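Local coordinates for S-adenosylmethionine-dependent methyltransferase (Clostridium acetobutylicum, PDB 1Y8C), which probably transfers a methyl group from S-adenosylmethionine to an acceptor that is not identified, at residues A[123-128]-A[138-143]; A[180-185]-A[193-198]; A[215-220]-A[240-245]. One frame throughout, in Å; residues are numbered along the deposited sequence.

Contact 1: A[123-128]-A[138-143]; sequences KYFKAV and FIFDIN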
loop_
_atom_site.group_PDB
_atom_site.type_symbol
_atom_site.label_atom_id
_atom_site.label_comp_id
_atom_site.label_asym_id
_atom_site.label_seq_id
_atom_site.Cartn_x
_atom_site.Cartn_y
_atom_site.Cartn_z
ATOM N N LYS A 123 -10.633 8.725 10.057
ATOM C CA LYS A 123 -9.821 9.930 10.004
ATOM C C LYS A 123 -8.990 9.899 8.728
ATOM O O LYS A 123 -8.848 10.904 8.024
ATOM C CB LYS A 123 -8.925 10.011 11.244
ATOM C CG LYS A 123 -9.715 10.238 12.526
ATOM C CD LYS A 123 -8.850 10.264 13.788
ATOM C CE LYS A 123 -7.920 11.484 13.865
ATOM N NZ LYS A 123 -6.724 11.416 12.974
ATOM N N TYR A 124 -8.462 8.721 8.436
ATOM C CA TYR A 124 -7.664 8.473 7.248
ATOM C C TYR A 124 -8.439 8.855 5.972
ATOM O O TYR A 124 -7.997 9.700 5.211
ATOM C CB TYR A 124 -7.274 6.994 7.241
ATOM C CG TYR A 124 -6.723 6.460 5.949
ATOM C CD1 TYR A 124 -5.472 6.845 5.486
ATOM C CD2 TYR A 124 -7.434 5.504 5.222
ATOM C CE1 TYR A 124 -4.934 6.278 4.329
ATOM C CE2 TYR A 124 -6.915 4.935 4.077
ATOM C CZ TYR A 124 -5.664 5.319 3.634
ATOM O OH TYR A 124 -5.141 4.715 2.514
ATOM N N PHE A 125 -9.595 8.240 5.745
ATOM C CA PHE A 125 -10.386 8.547 4.561
ATOM C C PHE A 125 -10.718 10.019 4.518
ATOM O O PHE A 125 -10.698 10.639 3.452
ATOM C CB PHE A 125 -11.682 7.727 4.531
ATOM C CG PHE A 125 -11.476 6.272 4.177
ATOM C CD1 PHE A 125 -12.320 5.294 4.692
ATOM C CD2 PHE A 125 -10.427 5.880 3.345
ATOM C CE1 PHE A 125 -12.116 3.957 4.395
ATOM C CE2 PHE A 125 -10.222 4.546 3.047
ATOM C CZ PHE A 125 -11.066 3.581 3.567
ATOM N N LYS A 126 -11.038 10.590 5.674
ATOM C CA LYS A 126 -11.354 12.012 5.720
ATOM C C LYS A 126 -10.091 12.796 5.344
ATOM O O LYS A 126 -10.151 13.729 4.546
ATOM C CB LYS A 126 -11.848 12.420 7.116
ATOM C CG LYS A 126 -12.210 13.897 7.205
ATOM C CD LYS A 126 -12.693 14.315 8.591
ATOM C CE LYS A 126 -12.640 15.852 8.757
ATOM N NZ LYS A 126 -13.392 16.610 7.682
ATOM N N ALA A 127 -8.950 12.393 5.901
ATOM C CA ALA A 127 -7.678 13.053 5.618
ATOM C C ALA A 127 -7.417 13.073 4.124
ATOM O O ALA A 127 -7.029 14.093 3.548
ATOM C CB ALA A 127 -6.546 12.338 6.327
ATOM N N VAL A 128 -7.647 11.926 3.505
ATOM C CA VAL A 128 -7.451 11.755 2.079
ATOM C C VAL A 128 -8.312 12.738 1.271
ATOM O O VAL A 128 -7.790 13.516 0.480
ATOM C CB VAL A 128 -7.758 10.289 1.700
ATOM C CG1 VAL A 128 -7.643 10.077 0.206
ATOM C CG2 VAL A 128 -6.799 9.382 2.441
ATOM N N PHE A 138 -8.553 8.740 -6.069
ATOM C CA PHE A 138 -7.844 8.109 -4.956
ATOM C C PHE A 138 -7.890 6.591 -5.135
ATOM O O PHE A 138 -8.968 5.990 -5.161
ATOM C CB PHE A 138 -8.478 8.502 -3.611
ATOM C CG PHE A 138 -7.951 7.710 -2.428
ATOM C CD1 PHE A 138 -6.600 7.346 -2.356
ATOM C CD2 PHE A 138 -8.801 7.356 -1.373
ATOM C CE1 PHE A 138 -6.093 6.634 -1.257
ATOM C CE2 PHE A 138 -8.315 6.646 -0.267
ATOM C CZ PHE A 138 -6.947 6.285 -0.207
ATOM N N ILE A 139 -6.714 5.983 -5.258
ATOM C CA ILE A 139 -6.593 4.543 -5.461
ATOM C C ILE A 139 -5.837 3.853 -4.320
ATOM O O ILE A 139 -4.725 4.248 -3.969
ATOM C CB ILE A 139 -5.880 4.259 -6.814
ATOM C CG1 ILE A 139 -6.694 4.872 -7.952
ATOM C CG2 ILE A 139 -5.719 2.776 -7.030
ATOM C CD1 ILE A 139 -6.097 4.684 -9.332
ATOM N N PHE A 140 -6.447 2.824 -3.738
ATOM C CA PHE A 140 -5.818 2.086 -2.647
ATOM C C PHE A 140 -6.292 0.640 -2.655
ATOM O O PHE A 140 -7.352 0.334 -3.201
ATOM C CB PHE A 140 -6.169 2.725 -1.302
ATOM C CG PHE A 140 -7.600 2.510 -0.875
ATOM C CD1 PHE A 140 -7.933 1.495 0.014
ATOM C CD2 PHE A 140 -8.617 3.337 -1.345
ATOM C CE1 PHE A 140 -9.254 1.312 0.431
ATOM C CE2 PHE A 140 -9.951 3.155 -0.928
ATOM C CZ PHE A 140 -10.268 2.145 -0.041
ATOM N N ASP A 141 -5.514 -0.256 -2.057
ATOM C CA ASP A 141 -5.926 -1.648 -2.008
ATOM C C ASP A 141 -5.871 -2.174 -0.600
ATOM O O ASP A 141 -5.242 -1.583 0.274
ATOM C CB ASP A 141 -5.037 -2.518 -2.895
ATOM C CG ASP A 141 -3.626 -2.647 -2.363
ATOM O OD1 ASP A 141 -3.426 -3.316 -1.323
ATOM O OD2 ASP A 141 -2.713 -2.076 -2.989
ATOM N N ILE A 142 -6.540 -3.296 -0.386
ATOM C CA ILE A 142 -6.547 -3.928 0.917
ATOM C C ILE A 142 -6.530 -5.430 0.732
ATOM O O ILE A 142 -6.858 -5.943 -0.342
ATOM C CB ILE A 142 -7.810 -3.576 1.717
ATOM C CG1 ILE A 142 -9.038 -4.225 1.065
ATOM C CG2 ILE A 142 -7.959 -2.061 1.807
ATOM C CD1 ILE A 142 -10.311 -4.100 1.884
ATOM N N ASN A 143 -6.112 -6.136 1.774
ATOM C CA ASN A 143 -6.129 -7.580 1.717
ATOM C C ASN A 143 -7.572 -7.851 2.071
ATOM O O ASN A 143 -8.142 -7.189 2.947
ATOM C CB ASN A 143 -5.184 -8.197 2.743
ATOM C CG ASN A 143 -3.761 -8.333 2.214
ATOM O OD1 ASN A 143 -3.549 -8.713 1.063
ATOM N ND2 ASN A 143 -2.781 -8.034 3.055
#
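Y124 is the first residue of helix 123-128 to reach strand 138-143. Its CG stands anti to the backbone N (chi1 166°), and the phenol crosses F138 obliquely, so that Y124 OH arrives in the plane of the F138 ring, at its edge, 3.6 Å from F138 CZ. F125 swings the other way, with CG beside the backbone N, and sends its ring tip toward F140: F125 CE2 lies 3.9 Å from F140 CZ, over one face of the F140 ring, the two planes 50° apart. V128 CG1, anti to the backbone N, sits over the F138 ring 3.4 Å from the centroid, a CH-pi contact 15° off the normal. F140 CD2 lies on the opposite face of that ring, so F138 is held between methyl and phenyl. The contact is buried and largely apolar, without a hydrogen bond across it; Y124 OH has a weak one to T112 OG1. The helix runs roughly antiparallel to the strand, as in the beta-alpha-beta crossovers of a Rossmann-like methyltransferase: helix 118-129 connects strands 104-107 and 136-143 and packs on both, while Y211 and L212 of helix 205-214 also touch F125.

Contact 2: A[180-185]-A[193-198]; sequences YISFFV and RFDEEH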
loop_
_atom_site.group_PDB
_atom_site.type_symbol
_atom_site.label_atom_id
_atom_site.label_comp_id
_atom_site.label_asym_id
_atom_site.label_seq_id
_atom_site.Cartn_x
_atom_site.Cartn_y
_atom_site.Cartn_z
ATOM N N TYR A 180 4.129 -12.731 12.599
ATOM C CA TYR A 180 5.454 -12.665 13.179
ATOM C C TYR A 180 6.372 -13.347 12.182
ATOM O O TYR A 180 6.188 -14.522 11.857
ATOM C CB TYR A 180 5.473 -13.386 14.525
ATOM C CG TYR A 180 4.406 -12.903 15.488
ATOM C CD1 TYR A 180 3.058 -13.205 15.273
ATOM C CD2 TYR A 180 4.740 -12.148 16.612
ATOM C CE1 TYR A 180 2.071 -12.771 16.156
ATOM C CE2 TYR A 180 3.759 -11.709 17.504
ATOM C CZ TYR A 180 2.427 -12.027 17.271
ATOM O OH TYR A 180 1.447 -11.634 18.162
ATOM N N ILE A 181 7.357 -12.617 11.676
ATOM C CA ILE A 181 8.244 -13.206 10.689
ATOM C C ILE A 181 9.712 -12.939 10.924
ATOM O O ILE A 181 10.136 -11.793 11.007
ATOM C CB ILE A 181 7.931 -12.702 9.272
ATOM C CG1 ILE A 181 6.427 -12.783 8.981
ATOM C CG2 ILE A 181 8.705 -13.522 8.276
ATOM C CD1 ILE A 181 6.056 -12.305 7.587
ATOM N N SER A 182 10.480 -14.017 11.005
ATOM C CA SER A 182 11.916 -13.943 11.193
ATOM C C SER A 182 12.601 -14.308 9.876
ATOM O O SER A 182 12.442 -15.426 9.361
ATOM C CB SER A 182 12.368 -14.924 12.274
ATOM O OG SER A 182 11.852 -14.556 13.551
ATOM N N PHE A 183 13.344 -13.352 9.331
ATOM C CA PHE A 183 14.079 -13.550 8.096
ATOM C C PHE A 183 15.537 -13.734 8.405
ATOM O O PHE A 183 16.040 -13.224 9.393
ATOM C CB PHE A 183 13.968 -12.336 7.167
ATOM C CG PHE A 183 12.680 -12.253 6.426
ATOM C CD1 PHE A 183 11.616 -11.513 6.936
ATOM C CD2 PHE A 183 12.517 -12.947 5.234
ATOM C CE1 PHE A 183 10.403 -11.465 6.265
ATOM C CE2 PHE A 183 11.315 -12.910 4.556
ATOM C CZ PHE A 183 10.246 -12.167 5.072
ATOM N N PHE A 184 16.207 -14.475 7.542
ATOM C CA PHE A 184 17.635 -14.703 7.646
ATOM C C PHE A 184 18.083 -14.583 6.208
ATOM O O PHE A 184 17.726 -15.409 5.378
ATOM C CB PHE A 184 17.928 -16.100 8.175
ATOM C CG PHE A 184 17.888 -16.198 9.663
ATOM C CD1 PHE A 184 16.779 -16.725 10.311
ATOM C CD2 PHE A 184 18.962 -15.738 10.426
ATOM C CE1 PHE A 184 16.739 -16.792 11.704
ATOM C CE2 PHE A 184 18.934 -15.800 11.815
ATOM C CZ PHE A 184 17.823 -16.325 12.460
ATOM N N VAL A 185 18.827 -13.530 5.906
ATOM C CA VAL A 185 19.292 -13.319 4.547
ATOM C C VAL A 185 20.778 -13.590 4.415
ATOM O O VAL A 185 21.568 -13.203 5.275
ATOM C CB VAL A 185 19.018 -11.885 4.081
ATOM C CG1 VAL A 185 19.433 -11.728 2.625
ATOM C CG2 VAL A 185 17.538 -11.556 4.252
ATOM N N ARG A 193 19.861 -11.273 10.395
ATOM C CA ARG A 193 18.479 -11.499 10.798
ATOM C C ARG A 193 17.569 -10.274 10.628
ATOM O O ARG A 193 18.023 -9.132 10.689
ATOM C CB ARG A 193 18.455 -11.993 12.247
ATOM C CG ARG A 193 17.077 -12.314 12.779
ATOM C CD ARG A 193 17.144 -13.161 14.056
ATOM N NE ARG A 193 15.807 -13.539 14.515
ATOM C CZ ARG A 193 15.557 -14.430 15.467
ATOM N NH1 ARG A 193 16.557 -15.045 16.075
ATOM N NH2 ARG A 193 14.301 -14.711 15.808
ATOM N N PHE A 194 16.287 -10.536 10.390
ATOM C CA PHE A 194 15.271 -9.500 10.220
ATOM C C PHE A 194 13.956 -9.941 10.845
ATOM O O PHE A 194 13.238 -10.739 10.256
ATOM C CB PHE A 194 14.987 -9.219 8.740
ATOM C CG PHE A 194 16.072 -8.476 8.029
ATOM C CD1 PHE A 194 17.217 -9.136 7.595
ATOM C CD2 PHE A 194 15.943 -7.113 7.777
ATOM C CE1 PHE A 194 18.215 -8.451 6.910
ATOM C CE2 PHE A 194 16.936 -6.419 7.096
ATOM C CZ PHE A 194 18.077 -7.087 6.662
ATOM N N ASP A 195 13.626 -9.427 12.023
ATOM C CA ASP A 195 12.368 -9.796 12.659
ATOM C C ASP A 195 11.274 -8.789 12.337
ATOM O O ASP A 195 11.347 -7.651 12.775
ATOM C CB ASP A 195 12.538 -9.877 14.175
ATOM C CG ASP A 195 13.532 -10.936 14.593
ATOM O OD1 ASP A 195 13.459 -12.061 14.052
ATOM O OD2 ASP A 195 14.376 -10.650 15.475
ATOM N N GLU A 196 10.262 -9.200 11.579
ATOM C CA GLU A 196 9.158 -8.304 11.235
ATOM C C GLU A 196 7.887 -8.760 11.929
ATOM O O GLU A 196 7.539 -9.941 11.902
ATOM C CB GLU A 196 8.909 -8.286 9.725
ATOM C CG GLU A 196 10.070 -7.756 8.882
ATOM C CD GLU A 196 10.195 -6.238 8.894
ATOM O OE1 GLU A 196 9.269 -5.560 8.396
ATOM O OE2 GLU A 196 11.222 -5.727 9.396
ATOM N N GLU A 197 7.194 -7.817 12.552
ATOM C CA GLU A 197 5.953 -8.115 13.245
ATOM C C GLU A 197 4.917 -7.063 12.881
ATOM O O GLU A 197 5.016 -5.911 13.293
ATOM C CB GLU A 197 6.195 -8.137 14.751
ATOM C CG GLU A 197 4.938 -8.346 15.571
ATOM C CD GLU A 197 5.225 -8.597 17.047
ATOM O OE1 GLU A 197 4.266 -8.522 17.858
ATOM O OE2 GLU A 197 6.401 -8.879 17.398
ATOM N N HIS A 198 3.927 -7.460 12.094
ATOM C CA HIS A 198 2.893 -6.527 11.674
ATOM C C HIS A 198 1.512 -7.023 12.095
ATOM O O HIS A 198 1.313 -8.208 12.355
ATOM C CB HIS A 198 2.948 -6.338 10.153
ATOM C CG HIS A 198 4.293 -5.920 9.644
ATOM N ND1 HIS A 198 4.869 -6.476 8.520
ATOM C CD2 HIS A 198 5.178 -5.007 10.107
ATOM C CE1 HIS A 198 6.051 -5.923 8.315
ATOM N NE2 HIS A 198 6.264 -5.029 9.263
#
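Strands 180-185 and 193-198 form a beta hairpin within a four-stranded antiparallel sheet, 191-201 at its edge within the chain. On the face of Y180, S182 and F184, the extended R193 runs beside the F184 ring, pointing the same way, with R193 CD 3.6 Å from F184 CZ and the guanidinium turned 48° from the ring. E197 likewise lies alongside Y180, bringing E197 OE1 to 3.2 Å from Y180 CE2. The other face is mostly apolar, E196 being the exception; F183 CB and F194 CB are 3.6 Å apart. The V185 side chain crosses F194 obliquely, V185 CG2 4.1 Å from F194 CD1. F6 of helix 3-15 stacks on F194 and meets F183 edge-to-face, so this face rests on the N-terminal helix. Paired backbone bonds join I181 with E196 and F183 with F194; the first pair lies nearly along the C=O axes, whereas in the second each donor stands above the carbonyl plane. On the face of S182 and R193, D195 OD1 takes two donors. R193 NE reaches its syn lone pair at 2.8 Å in a salt bridge, and S182 OG donates to D195 OD1 at 3.0 Å from above the carboxylate plane.

Contact 3: A[215-220]-A[240-245]; sequences GQLNIL and YLVKLG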
loop_
_atom_site.group_PDB
_atom_site.type_symbol
_atom_site.label_atom_id
_atom_site.label_comp_id
_atom_site.label_asym_id
_atom_site.label_seq_id
_atom_site.Cartn_x
_atom_site.Cartn_y
_atom_site.Cartn_z
ATOM N N GLY A 215 -16.298 9.428 4.700
ATOM C CA GLY A 215 -15.279 10.374 4.282
ATOM C C GLY A 215 -15.711 11.167 3.062
ATOM O O GLY A 215 -14.885 11.767 2.369
ATOM N N GLN A 216 -17.013 11.164 2.793
ATOM C CA GLN A 216 -17.556 11.894 1.660
ATOM C C GLN A 216 -16.913 11.455 0.344
ATOM O O GLN A 216 -16.852 12.225 -0.610
ATOM C CB GLN A 216 -17.346 13.398 1.864
ATOM C CG GLN A 216 -17.981 13.935 3.130
ATOM C CD GLN A 216 -19.492 13.873 3.080
ATOM O OE1 GLN A 216 -20.135 14.709 2.443
ATOM N NE2 GLN A 216 -20.070 12.869 3.735
ATOM N N LEU A 217 -16.432 10.219 0.293
ATOM C CA LEU A 217 -15.811 9.697 -0.918
ATOM C C LEU A 217 -16.765 8.747 -1.656
ATOM O O LEU A 217 -17.433 7.932 -1.031
ATOM C CB LEU A 217 -14.523 8.969 -0.548
ATOM C CG LEU A 217 -13.449 9.882 0.036
ATOM C CD1 LEU A 217 -12.262 9.069 0.522
ATOM C CD2 LEU A 217 -13.022 10.874 -1.024
ATOM N N ASN A 218 -16.834 8.860 -2.980
ATOM C CA ASN A 218 -17.711 8.003 -3.786
ATOM C C ASN A 218 -16.899 6.931 -4.533
ATOM O O ASN A 218 -15.803 7.202 -5.035
ATOM C CB ASN A 218 -18.506 8.863 -4.791
ATOM C CG ASN A 218 -19.461 8.038 -5.663
ATOM O OD1 ASN A 218 -20.368 7.369 -5.155
ATOM N ND2 ASN A 218 -19.258 8.090 -6.985
ATOM N N ILE A 219 -17.439 5.716 -4.607
ATOM C CA ILE A 219 -16.743 4.624 -5.289
ATOM C C ILE A 219 -16.914 4.684 -6.804
ATOM O O ILE A 219 -18.032 4.756 -7.315
ATOM C CB ILE A 219 -17.225 3.241 -4.782
ATOM C CG1 ILE A 219 -16.989 3.126 -3.278
ATOM C CG2 ILE A 219 -16.455 2.125 -5.481
ATOM C CD1 ILE A 219 -17.455 1.821 -2.693
ATOM N N LEU A 220 -15.793 4.662 -7.516
ATOM C CA LEU A 220 -15.805 4.722 -8.971
ATOM C C LEU A 220 -15.593 3.331 -9.552
ATOM O O LEU A 220 -15.888 3.073 -10.717
ATOM C CB LEU A 220 -14.706 5.667 -9.469
ATOM C CG LEU A 220 -15.158 6.968 -10.146
ATOM C CD1 LEU A 220 -16.151 7.715 -9.266
ATOM C CD2 LEU A 220 -13.946 7.830 -10.430
ATOM N N TYR A 240 -9.667 -0.466 -4.707
ATOM C CA TYR A 240 -10.724 0.529 -4.767
ATOM C C TYR A 240 -10.263 1.770 -5.523
ATOM O O TYR A 240 -9.093 2.172 -5.467
ATOM C CB TYR A 240 -11.147 0.978 -3.371
ATOM C CG TYR A 240 -12.067 0.036 -2.630
ATOM C CD1 TYR A 240 -11.555 -0.974 -1.810
ATOM C CD2 TYR A 240 -13.451 0.180 -2.715
ATOM C CE1 TYR A 240 -12.394 -1.813 -1.087
ATOM C CE2 TYR A 240 -14.306 -0.653 -1.998
ATOM C CZ TYR A 240 -13.766 -1.647 -1.184
ATOM O OH TYR A 240 -14.616 -2.449 -0.462
ATOM N N LEU A 241 -11.210 2.379 -6.222
ATOM C CA LEU A 241 -10.963 3.592 -6.976
ATOM C C LEU A 241 -12.078 4.564 -6.595
ATOM O O LEU A 241 -13.238 4.341 -6.923
ATOM C CB LEU A 241 -11.017 3.291 -8.459
ATOM C CG LEU A 241 -10.047 4.180 -9.223
ATOM C CD1 LEU A 241 -9.219 3.306 -10.159
ATOM C CD2 LEU A 241 -10.802 5.270 -9.972
ATOM N N VAL A 242 -11.720 5.640 -5.899
ATOM C CA VAL A 242 -12.708 6.613 -5.457
ATOM C C VAL A 242 -12.356 8.056 -5.808
ATOM O O VAL A 242 -11.239 8.355 -6.247
ATOM C CB VAL A 242 -12.920 6.507 -3.927
ATOM C CG1 VAL A 242 -12.967 5.044 -3.515
ATOM C CG2 VAL A 242 -11.812 7.244 -3.190
ATOM N N LYS A 243 -13.332 8.941 -5.606
ATOM C CA LYS A 243 -13.173 10.369 -5.869
ATOM C C LYS A 243 -14.029 11.173 -4.898
ATOM O O LYS A 243 -14.839 10.610 -4.157
ATOM C CB LYS A 243 -13.583 10.722 -7.303
ATOM C CG LYS A 243 -15.027 10.428 -7.643
ATOM C CD LYS A 243 -15.533 11.326 -8.764
ATOM C CE LYS A 243 -14.661 11.251 -10.025
ATOM N NZ LYS A 243 -13.526 12.238 -10.060
ATOM N N LEU A 244 -13.845 12.492 -4.908
ATOM C CA LEU A 244 -14.595 13.378 -4.027
ATOM C C LEU A 244 -16.055 13.379 -4.391
ATOM O O LEU A 244 -16.411 13.705 -5.522
ATOM C CB LEU A 244 -14.070 14.796 -4.137
ATOM C CG LEU A 244 -13.463 15.379 -2.879
ATOM C CD1 LEU A 244 -12.470 14.417 -2.264
ATOM C CD2 LEU A 244 -12.795 16.680 -3.261
ATOM N N GLY A 245 -16.899 13.029 -3.426
ATOM C CA GLY A 245 -18.327 12.992 -3.678
ATOM C C GLY A 245 -19.087 14.137 -3.036
ATOM O O GLY A 245 -19.567 15.044 -3.721
#
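Four backbone hydrogen bonds tie 215-220 to 240-245 as antiparallel partners. N218 and K243 form the hydrogen-bonded pair, N218 N to K243 O at 2.9 Å and K243 N to N218 O at 3.1 Å. L220 N bonds to L241 O at 2.6 Å, and G245 N reaches Q216 O at 2.9 Å, just beyond the strand. Apolar contacts fill in around this ladder. L220, at the corner where its chain turns, places its two methyls on the aliphatic part of K243: L220 CD1 is 3.4 Å from K243 CG, and L220 CD2 approaches K243 CE. The lysine comes there with CG in the crowded position between the backbone N and the carbonyl carbon (chi1 61°). L217 CD2 meets L244 CD1 at 3.8 Å, while L217 CB and CD1 both approach V242 CG2. I219 CD1 touches the edge of the Y240 ring near CE2. Y240 OH is hydrogen-bonded to E209 OE2 of helix 205-214, on which I219 also packs. Strand 217-224 is an edge strand of the mixed sheet; 237-244, antiparallel between it and 136-143, completes the 3-2-1-4-5-7-6 order, a hallmark of Rossmann-like class I methyltransferases, and S129 of helix 118-129 lies against L217 and L244.

Contacts 1 and 3 are neighbours in one sheet, their centres about 9 Å apart. The strands 136-143 and 237-244 are joined directly: F138 N lies 2.7 Å from V242 O and F140 O 2.9 Å from Y240 N, both probable hydrogen bonds. F125 O of the helix packs on L217 CD1 at 3.7 Å, so contact 3 extends the sheet that contact 1 backs with a helix. Contact 2 belongs to a separate antiparallel sheet across the chain's centre, about 27 Å from contact 1 and 36 Å from contact 3 between centres. Contacts 1 and 2 do not touch, but a hydrogen bond from N143 ND2 to E200 OE1, just past 193-198 on strand 191-201, links their strands.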